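Local coordinates for RcdA (Caulobacter vibrioides, PDB 3CTW), which probably acts as an adaptor in regulated proteolysis by the ClpXP protease, which removes cell-cycle regulators such as CtrA, at residues M34-E39 with M123-R128; M75-W80 with R131-V136. All blocks are in the same frame, centred on the assembly; numbering follows the deposited sequence.

In the fold
Contact 1 and contact 2 share helix 120-145, which packs through residues 123-128 on helix 26-44 and through residues 131-136 on helix 57-88, closing a three-helix bundle. Their centres lie about 11 Å apart and are joined directly by leucine packing, Leu36 CD1 of contact 1 to Leu132 CD2 of contact 2 at 3.7 Å. Contact 2 is the more central, its centre about 4 Å from that of the chain against about 8 Å for contact 1. It is wholly apolar, whereas contact 1 also carries a salt bridge, Glu39 to Arg128. Both touch the second subunit. Each also borders an ethanediol, probably from the crystallisation liquor.

Contact 1: residues M34-E39 with M123-R128; sequences MQLVEE and MNLLQR. With EDO (1,2-ethanediol), chain G.
An antiparallel helix pair of the three-helix bundle meets here through Leu36, Leu125 and an interhelical salt bridge, Glu39 to Arg128. The segment axes approach to 10.9 Å at 158° between their N-to-C directions. Arg128 holds Glu39 end-on with two nitrogens: NH2 donates to Glu39 OE1 at 2.9 Å, and NH1 to Glu39 OE2 at 2.8 Å. Both oxygens lie close to the guanidinium plane, yet the nitrogens reach them from above the carboxylate plane; the two flat groups are turned 49° apart. The Arg128 chain bends at chi3 (64°), where NE turns off the line of the preceding carbons, and the side chain crosses that of Glu39 at about a right angle. Leu36 CG lies 4.1 Å above one guanidinium face, toward the rim, so the branch point of Leu36 lies against that face. From the same leucine, CD1 reaches Arg128 CB at 3.7 Å, while CD2 meets Leu125 CD2 at 4.2 Å. Both leucines are buried. An ethanediol, probably from the crystallisation liquor, sits beside Leu125 and accepts a weak hydrogen bond at O1 from Arg128 NH1 (3.5 Å). Helix 57-88 closes the inner side, with Leu74 touching Leu36 and Arg73 touching Leu126, while Val37 packs on Met92 of the second subunit.

Contact 2: residues M75-W80 with R131-V136; sequences MQVASW and RLYERV. With EDO (1,2-ethanediol), chain D.
Val77 points its two methyls in different directions into the side chains of Leu132, Tyr133 and Val136, and Trp80 lies beside them under the other branch of Val136. With CG1 anti to the backbone N (chi1 177°), Val77 brings that methyl to 3.8 Å from Leu132 CD2 and 3.9 Å from Val136 CG2, so one methyl touches residues one helical turn apart. Val77 CG2 comes obliquely to Tyr133 CD1, 4.1 Å away. The valine therefore touches Leu132, Tyr133 and Val136 of the facing helix, consistent with its being the most extensively covered residue of the pair.

Val136 divides its branches in a similar way. While CG2 faces Val77, Val136 CG1 lies over one face of the Trp80 indole, 3.6 Å from Trp80 CD2. This methyl forms a CH-pi contact, 3.9 Å from the centroid of the six-membered ring and 23° off its normal. It is displaced toward the rim, and the two side chains run past each other in opposite directions. No hydrogen bond links the segments, so apolar packing alone joins them. On the far side of helix 57-88, Met75 O receives both Ser79 N and Ser79 OG (2.7 Å for OG), from opposite faces of its carbonyl plane. An ethanediol, probably from the crystallisation liquor, gives a weak hydrogen bond from its O1 to Gln76 O (3.5 Å).

The axes approach to 10.3 Å, and the two segments point the same general way but cross at 40°. Helix 26-44 completes the core, with Thr29 against Leu132 and Val136, while Leu139 and Met143 of helix 120-145 continue the packing on Trp80. At the dimer interface Ser79 meets Ser79 of the second subunit.

Contact 1: residues M34-E39 with M123-R128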
ATOM      1  N   MET A  34      10.778   8.376  -1.310  1.00  2.00           N
ATOM      2  CA  MET A  34      10.849   8.638   0.107  1.00  2.00           C
ATOM      3  C   MET A  34      11.132  10.092   0.406  1.00  2.00           C
ATOM      4  O   MET A  34      10.641  10.626   1.400  1.00  2.00           O
ATOM      5  CB  MET A  34      11.894   7.736   0.753  1.00  2.00           C
ATOM      6  CG  MET A  34      11.618   6.261   0.506  1.00  2.44           C
ATOM      7  SD  MET A  34      10.079   5.660   1.265  1.00  4.59           S
ATOM      8  CE  MET A  34      10.567   5.548   2.981  1.00  5.26           C
ATOM      9  N   GLN A  35      11.916  10.739  -0.457  1.00  2.00           N
ATOM     10  CA  GLN A  35      12.238  12.162  -0.294  1.00  2.00           C
ATOM     11  C   GLN A  35      11.028  13.054  -0.586  1.00  2.00           C
ATOM     12  O   GLN A  35      10.802  14.073   0.081  1.00  2.00           O
ATOM     13  CB  GLN A  35      13.412  12.549  -1.187  1.00  2.00           C
ATOM     14  CG  GLN A  35      13.883  13.974  -0.951  1.00  2.00           C
ATOM     15  CD  GLN A  35      15.036  14.369  -1.805  1.00  2.00           C
ATOM     16  OE1 GLN A  35      15.105  15.500  -2.273  1.00  2.00           O
ATOM     17  NE2 GLN A  35      15.972  13.449  -2.006  1.00  2.00           N
ATOM     18  N   LEU A  36      10.237  12.633  -1.568  1.00  2.00           N
ATOM     19  CA  LEU A  36       9.043  13.367  -1.938  1.00  2.00           C
ATOM     20  C   LEU A  36       8.011  13.359  -0.816  1.00  2.00           C
ATOM     21  O   LEU A  36       7.388  14.381  -0.527  1.00  2.00           O
ATOM     22  CB  LEU A  36       8.437  12.808  -3.227  1.00  2.00           C
ATOM     23  CG  LEU A  36       7.920  13.871  -4.202  1.00  2.00           C
ATOM     24  CD1 LEU A  36       7.791  13.245  -5.574  1.00  2.20           C
ATOM     25  CD2 LEU A  36       6.598  14.491  -3.754  1.00  2.43           C
ATOM     26  N   VAL A  37       7.869  12.205  -0.173  1.00  2.23           N
ATOM     27  CA  VAL A  37       6.963  12.032   0.930  1.00  2.73           C
ATOM     28  C   VAL A  37       7.419  12.858   2.132  1.00  3.35           C
ATOM     29  O   VAL A  37       6.583  13.440   2.845  1.00  3.72           O
ATOM     30  CB  VAL A  37       6.836  10.539   1.301  1.00  2.66           C
ATOM     31  CG1 VAL A  37       6.122  10.360   2.631  1.00  2.77           C
ATOM     32  CG2 VAL A  37       6.097   9.785   0.191  1.00  3.34           C
ATOM     33  N   GLU A  38       8.730  12.927   2.351  1.00  3.72           N
ATOM     34  CA  GLU A  38       9.257  13.696   3.475  1.00  4.26           C
ATOM     35  C   GLU A  38       9.078  15.196   3.256  1.00  4.22           C
ATOM     36  O   GLU A  38       8.728  15.921   4.185  1.00  4.68           O
ATOM     37  CB  GLU A  38      10.722  13.374   3.770  1.00  4.43           C
ATOM     38  CG  GLU A  38      11.131  13.827   5.162  1.00  6.39           C
ATOM     39  CD  GLU A  38      12.551  13.447   5.504  1.00  8.86           C
ATOM     40  OE1 GLU A  38      13.417  13.583   4.610  1.00 10.26           O
ATOM     41  OE2 GLU A  38      12.793  13.020   6.656  1.00  8.99           O
ATOM     42  N   GLU A  39       9.273  15.646   2.020  1.00  3.89           N
ATOM     43  CA  GLU A  39       9.103  17.061   1.694  1.00  3.55           C
ATOM     44  C   GLU A  39       7.627  17.491   1.674  1.00  3.62           C
ATOM     45  O   GLU A  39       7.312  18.665   1.893  1.00  3.53           O
ATOM     46  CB  GLU A  39       9.775  17.399   0.361  1.00  3.24           C
ATOM     47  CG  GLU A  39      11.283  17.369   0.377  1.00  2.50           C
ATOM     48  CD  GLU A  39      11.884  17.878  -0.932  1.00  2.47           C
ATOM     49  OE1 GLU A  39      12.752  17.179  -1.499  1.00  2.00           O
ATOM     50  OE2 GLU A  39      11.469  18.964  -1.406  1.00  2.46           O
ATOM     51  N   MET A 123       2.201  23.264  -6.044  1.00  7.16           N
ATOM     52  CA  MET A 123       2.278  23.031  -7.464  1.00  6.60           C
ATOM     53  C   MET A 123       3.521  22.227  -7.847  1.00  5.74           C
ATOM     54  O   MET A 123       3.436  21.347  -8.695  1.00  5.59           O
ATOM     55  CB  MET A 123       2.226  24.348  -8.225  1.00  6.84           C
ATOM     56  CG  MET A 123       1.888  24.160  -9.673  1.00  8.39           C
ATOM     57  SD  MET A 123       0.121  23.866  -9.896  1.00 11.25           S
ATOM     58  CE  MET A 123      -0.493  25.552  -9.795  1.00 10.57           C
ATOM     59  N   ASN A 124       4.655  22.514  -7.197  1.00  4.79           N
ATOM     60  CA  ASN A 124       5.917  21.805  -7.461  1.00  3.82           C
ATOM     61  C   ASN A 124       5.854  20.324  -7.072  1.00  3.31           C
ATOM     62  O   ASN A 124       6.210  19.443  -7.855  1.00  3.00           O
ATOM     63  CB  ASN A 124       7.083  22.450  -6.704  1.00  4.00           C
ATOM     64  CG  ASN A 124       7.480  23.812  -7.250  1.00  3.94           C
ATOM     65  OD1 ASN A 124       7.185  24.148  -8.396  1.00  3.51           O
ATOM     66  ND2 ASN A 124       8.184  24.596  -6.425  1.00  3.38           N
ATOM     67  N   LEU A 125       5.399  20.062  -5.846  1.00  2.87           N
ATOM     68  CA  LEU A 125       5.297  18.705  -5.309  1.00  2.11           C
ATOM     69  C   LEU A 125       4.308  17.867  -6.099  1.00  2.00           C
ATOM     70  O   LEU A 125       4.466  16.657  -6.209  1.00  2.00           O
ATOM     71  CB  LEU A 125       4.864  18.736  -3.841  1.00  2.00           C
ATOM     72  CG  LEU A 125       5.793  19.381  -2.828  1.00  2.01           C
ATOM     73  CD1 LEU A 125       5.041  19.613  -1.549  1.00  2.98           C
ATOM     74  CD2 LEU A 125       7.015  18.534  -2.582  1.00  2.21           C
ATOM     75  N   LEU A 126       3.290  18.512  -6.649  1.00  2.00           N
ATOM     76  CA  LEU A 126       2.312  17.826  -7.468  1.00  2.00           C
ATOM     77  C   LEU A 126       2.903  17.397  -8.808  1.00  2.00           C
ATOM     78  O   LEU A 126       2.617  16.306  -9.306  1.00  2.00           O
ATOM     79  CB  LEU A 126       1.097  18.724  -7.679  1.00  2.00           C
ATOM     80  CG  LEU A 126      -0.214  18.080  -8.117  1.00  2.00           C
ATOM     81  CD1 LEU A 126      -0.723  16.993  -7.166  1.00  2.00           C
ATOM     82  CD2 LEU A 126      -1.254  19.183  -8.233  1.00  2.00           C
ATOM     83  N   GLN A 127       3.763  18.247  -9.363  1.00  2.00           N
ATOM     84  CA  GLN A 127       4.442  17.960 -10.621  1.00  2.00           C
ATOM     85  C   GLN A 127       5.534  16.904 -10.452  1.00  2.00           C
ATOM     86  O   GLN A 127       5.791  16.119 -11.358  1.00  2.00           O
ATOM     87  CB  GLN A 127       5.021  19.243 -11.213  1.00  2.00           C
ATOM     88  CG  GLN A 127       3.969  20.223 -11.695  1.00  2.00           C
ATOM     89  CD  GLN A 127       4.562  21.539 -12.153  1.00  2.31           C
ATOM     90  OE1 GLN A 127       4.152  22.607 -11.706  1.00  3.31           O
ATOM     91  NE2 GLN A 127       5.538  21.467 -13.046  1.00  2.82           N
ATOM     92  N   ARG A 128       6.162  16.885  -9.279  1.00  2.00           N
ATOM     93  CA  ARG A 128       7.196  15.891  -8.963  1.00  2.00           C
ATOM     94  C   ARG A 128       6.552  14.531  -8.754  1.00  2.00           C
ATOM     95  O   ARG A 128       7.095  13.505  -9.200  1.00  2.00           O
ATOM     96  CB  ARG A 128       8.016  16.277  -7.717  1.00  2.00           C
ATOM     97  CG  ARG A 128       8.865  17.536  -7.867  1.00  2.00           C
ATOM     98  CD  ARG A 128       9.352  18.049  -6.509  1.00  2.00           C
ATOM     99  NE  ARG A 128      10.245  17.115  -5.821  1.00  2.00           N
ATOM    100  CZ  ARG A 128      10.649  17.253  -4.555  1.00  2.00           C
ATOM    101  NH1 ARG A 128      10.250  18.280  -3.824  1.00  2.00           N
ATOM    102  NH2 ARG A 128      11.457  16.360  -4.008  1.00  2.00           N
TER
HETATM  103  C1  EDO G 174       8.047  21.976  -3.400  1.00 29.03           C
HETATM  104  O1  EDO G 174       9.058  21.504  -4.314  1.00 29.38           O
HETATM  105  C2  EDO G 174       8.503  23.190  -2.588  1.00 28.36           C
HETATM  106  O2  EDO G 174       8.673  22.813  -1.214  1.00 25.48           O

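Contact 2: residues M75-W80 with R131-V136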
ATOM      1  N   MET A  75       0.944   7.744  -1.385  1.00  3.54           N
ATOM      2  CA  MET A  75       0.636   6.539  -0.628  1.00  3.42           C
ATOM      3  C   MET A  75       0.791   5.300  -1.499  1.00  3.27           C
ATOM      4  O   MET A  75       1.370   4.322  -1.057  1.00  3.12           O
ATOM      5  CB  MET A  75      -0.779   6.610  -0.048  1.00  3.80           C
ATOM      6  CG  MET A  75      -1.183   5.445   0.865  1.00  4.34           C
ATOM      7  SD  MET A  75      -1.826   4.009  -0.026  1.00  6.12           S
ATOM      8  CE  MET A  75      -3.457   4.573  -0.529  1.00  4.53           C
ATOM      9  N   GLN A  76       0.287   5.366  -2.737  1.00  3.03           N
ATOM     10  CA  GLN A  76       0.420   4.284  -3.712  1.00  2.67           C
ATOM     11  C   GLN A  76       1.878   3.984  -4.044  1.00  2.22           C
ATOM     12  O   GLN A  76       2.282   2.824  -4.153  1.00  2.36           O
ATOM     13  CB  GLN A  76      -0.335   4.632  -5.003  1.00  2.98           C
ATOM     14  CG  GLN A  76      -1.699   3.980  -5.156  1.00  4.13           C
ATOM     15  CD  GLN A  76      -2.733   4.567  -4.222  1.00  6.10           C
ATOM     16  OE1 GLN A  76      -2.471   5.558  -3.542  1.00  7.27           O
ATOM     17  NE2 GLN A  76      -3.917   3.951  -4.175  1.00  6.43           N
ATOM     18  N   VAL A  77       2.661   5.043  -4.200  1.00  2.00           N
ATOM     19  CA  VAL A  77       4.054   4.914  -4.586  1.00  2.00           C
ATOM     20  C   VAL A  77       4.881   4.367  -3.427  1.00  2.00           C
ATOM     21  O   VAL A  77       5.659   3.420  -3.598  1.00  2.00           O
ATOM     22  CB  VAL A  77       4.625   6.252  -5.086  1.00  2.00           C
ATOM     23  CG1 VAL A  77       6.087   6.098  -5.409  1.00  2.00           C
ATOM     24  CG2 VAL A  77       3.868   6.716  -6.320  1.00  2.00           C
ATOM     25  N   ALA A  78       4.670   4.937  -2.241  1.00  2.00           N
ATOM     26  CA  ALA A  78       5.297   4.454  -1.022  1.00  2.00           C
ATOM     27  C   ALA A  78       5.000   2.970  -0.786  1.00  2.00           C
ATOM     28  O   ALA A  78       5.908   2.182  -0.529  1.00  2.00           O
ATOM     29  CB  ALA A  78       4.841   5.283   0.151  1.00  2.00           C
ATOM     30  N   SER A  79       3.729   2.591  -0.922  1.00  2.00           N
ATOM     31  CA  SER A  79       3.292   1.212  -0.754  1.00  2.00           C
ATOM     32  C   SER A  79       3.928   0.284  -1.786  1.00  2.00           C
ATOM     33  O   SER A  79       4.279  -0.855  -1.473  1.00  2.00           O
ATOM     34  CB  SER A  79       1.768   1.122  -0.845  1.00  2.00           C
ATOM     35  OG  SER A  79       1.141   1.945   0.117  1.00  2.00           O
ATOM     36  N   TRP A  80       4.094   0.786  -3.005  1.00  2.00           N
ATOM     37  CA  TRP A  80       4.647  -0.001  -4.087  1.00  2.00           C
ATOM     38  C   TRP A  80       6.133  -0.273  -3.832  1.00  2.00           C
ATOM     39  O   TRP A  80       6.590  -1.415  -3.899  1.00  2.00           O
ATOM     40  CB  TRP A  80       4.433   0.729  -5.417  1.00  2.00           C
ATOM     41  CG  TRP A  80       4.719  -0.136  -6.600  1.00  2.00           C
ATOM     42  CD1 TRP A  80       3.831  -0.911  -7.267  1.00  2.00           C
ATOM     43  CD2 TRP A  80       5.990  -0.333  -7.243  1.00  2.08           C
ATOM     44  NE1 TRP A  80       4.459  -1.576  -8.290  1.00  2.30           N
ATOM     45  CE2 TRP A  80       5.786  -1.240  -8.295  1.00  2.34           C
ATOM     46  CE3 TRP A  80       7.275   0.172  -7.031  1.00  2.66           C
ATOM     47  CZ2 TRP A  80       6.819  -1.653  -9.138  1.00  3.31           C
ATOM     48  CZ3 TRP A  80       8.304  -0.237  -7.869  1.00  2.75           C
ATOM     49  CH2 TRP A  80       8.070  -1.138  -8.911  1.00  3.55           C
ATOM     50  N   ARG A 131       5.584  12.847 -12.051  1.00  2.00           N
ATOM     51  CA  ARG A 131       6.756  12.286 -12.721  1.00  2.00           C
ATOM     52  C   ARG A 131       7.254  11.035 -12.015  1.00  2.14           C
ATOM     53  O   ARG A 131       7.789  10.123 -12.646  1.00  2.02           O
ATOM     54  CB  ARG A 131       7.872  13.331 -12.834  1.00  2.00           C
ATOM     55  CG  ARG A 131       7.747  14.168 -14.063  1.00  2.00           C
ATOM     56  CD  ARG A 131       8.982  15.013 -14.272  1.00  2.00           C
ATOM     57  NE  ARG A 131       8.867  16.315 -13.628  1.00  2.00           N
ATOM     58  CZ  ARG A 131       9.339  16.606 -12.419  1.00  2.00           C
ATOM     59  NH1 ARG A 131       9.978  15.689 -11.692  1.00  2.00           N
ATOM     60  NH2 ARG A 131       9.175  17.826 -11.935  1.00  2.00           N
ATOM     61  N   LEU A 132       7.035  10.993 -10.707  1.00  2.88           N
ATOM     62  CA  LEU A 132       7.390   9.832  -9.905  1.00  3.65           C
ATOM     63  C   LEU A 132       6.412   8.678 -10.147  1.00  4.26           C
ATOM     64  O   LEU A 132       6.820   7.515 -10.195  1.00  4.32           O
ATOM     65  CB  LEU A 132       7.431  10.207  -8.421  1.00  3.27           C
ATOM     66  CG  LEU A 132       7.596   9.066  -7.401  1.00  3.12           C
ATOM     67  CD1 LEU A 132       8.956   8.383  -7.508  1.00  2.35           C
ATOM     68  CD2 LEU A 132       7.372   9.599  -6.003  1.00  3.89           C
ATOM     69  N   TYR A 133       5.142   9.024 -10.331  1.00  4.96           N
ATOM     70  CA  TYR A 133       4.088   8.046 -10.502  1.00  5.73           C
ATOM     71  C   TYR A 133       4.247   7.212 -11.770  1.00  6.68           C
ATOM     72  O   TYR A 133       4.234   5.980 -11.716  1.00  6.74           O
ATOM     73  CB  TYR A 133       2.725   8.733 -10.499  1.00  5.52           C
ATOM     74  CG  TYR A 133       1.573   7.765 -10.498  1.00  5.89           C
ATOM     75  CD1 TYR A 133       1.148   7.166  -9.315  1.00  6.22           C
ATOM     76  CD2 TYR A 133       0.909   7.439 -11.681  1.00  6.04           C
ATOM     77  CE1 TYR A 133       0.097   6.265  -9.308  1.00  7.22           C
ATOM     78  CE2 TYR A 133      -0.141   6.543 -11.683  1.00  6.48           C
ATOM     79  CZ  TYR A 133      -0.544   5.959 -10.492  1.00  6.92           C
ATOM     80  OH  TYR A 133      -1.590   5.066 -10.474  1.00  7.12           O
ATOM     81  N   GLU A 134       4.397   7.889 -12.905  1.00  7.68           N
ATOM     82  CA  GLU A 134       4.557   7.210 -14.184  1.00  8.69           C
ATOM     83  C   GLU A 134       5.923   6.545 -14.304  1.00  8.97           C
ATOM     84  O   GLU A 134       6.091   5.576 -15.040  1.00  9.13           O
ATOM     85  CB  GLU A 134       4.298   8.162 -15.356  1.00  8.83           C
ATOM     86  CG  GLU A 134       5.011   9.503 -15.279  1.00 10.22           C
ATOM     87  CD  GLU A 134       4.456  10.518 -16.274  1.00 12.39           C
ATOM     88  OE1 GLU A 134       3.622  10.129 -17.125  1.00 13.75           O
ATOM     89  OE2 GLU A 134       4.851  11.705 -16.213  1.00 12.61           O
ATOM     90  N   ARG A 135       6.886   7.060 -13.553  1.00  9.56           N
ATOM     91  CA  ARG A 135       8.211   6.457 -13.458  1.00 10.15           C
ATOM     92  C   ARG A 135       8.085   5.105 -12.772  1.00 10.48           C
ATOM     93  O   ARG A 135       8.785   4.155 -13.116  1.00 10.56           O
ATOM     94  CB  ARG A 135       9.125   7.351 -12.628  1.00 10.36           C
ATOM     95  CG  ARG A 135      10.591   7.114 -12.834  1.00 10.37           C
ATOM     96  CD  ARG A 135      11.176   8.101 -13.839  1.00 11.46           C
ATOM     97  NE  ARG A 135      10.840   9.504 -13.565  1.00 12.00           N
ATOM     98  CZ  ARG A 135      11.373  10.249 -12.590  1.00 12.64           C
ATOM     99  NH1 ARG A 135      12.277   9.741 -11.768  1.00 12.53           N
ATOM    100  NH2 ARG A 135      11.000  11.514 -12.435  1.00 12.23           N
ATOM    101  N   VAL A 136       7.195   5.027 -11.789  1.00 10.97           N
ATOM    102  CA  VAL A 136       6.918   3.774 -11.101  1.00 11.71           C
ATOM    103  C   VAL A 136       6.013   2.867 -11.939  1.00 12.27           C
ATOM    104  O   VAL A 136       6.239   1.659 -12.019  1.00 12.29           O
ATOM    105  CB  VAL A 136       6.312   4.016  -9.702  1.00 11.82           C
ATOM    106  CG1 VAL A 136       5.733   2.730  -9.122  1.00 11.55           C
ATOM    107  CG2 VAL A 136       7.372   4.600  -8.771  1.00 11.62           C
TER
HETATM  108  C1  EDO D 171      -0.901  -0.008  -4.720  1.00 41.55           C
HETATM  109  O1  EDO D 171      -0.001   0.672  -5.605  1.00 43.54           O
HETATM  110  C2  EDO D 171      -0.093  -0.602  -3.579  1.00 40.26           C
HETATM  111  O2  EDO D 171       0.990  -1.382  -4.099  1.00 39.13           O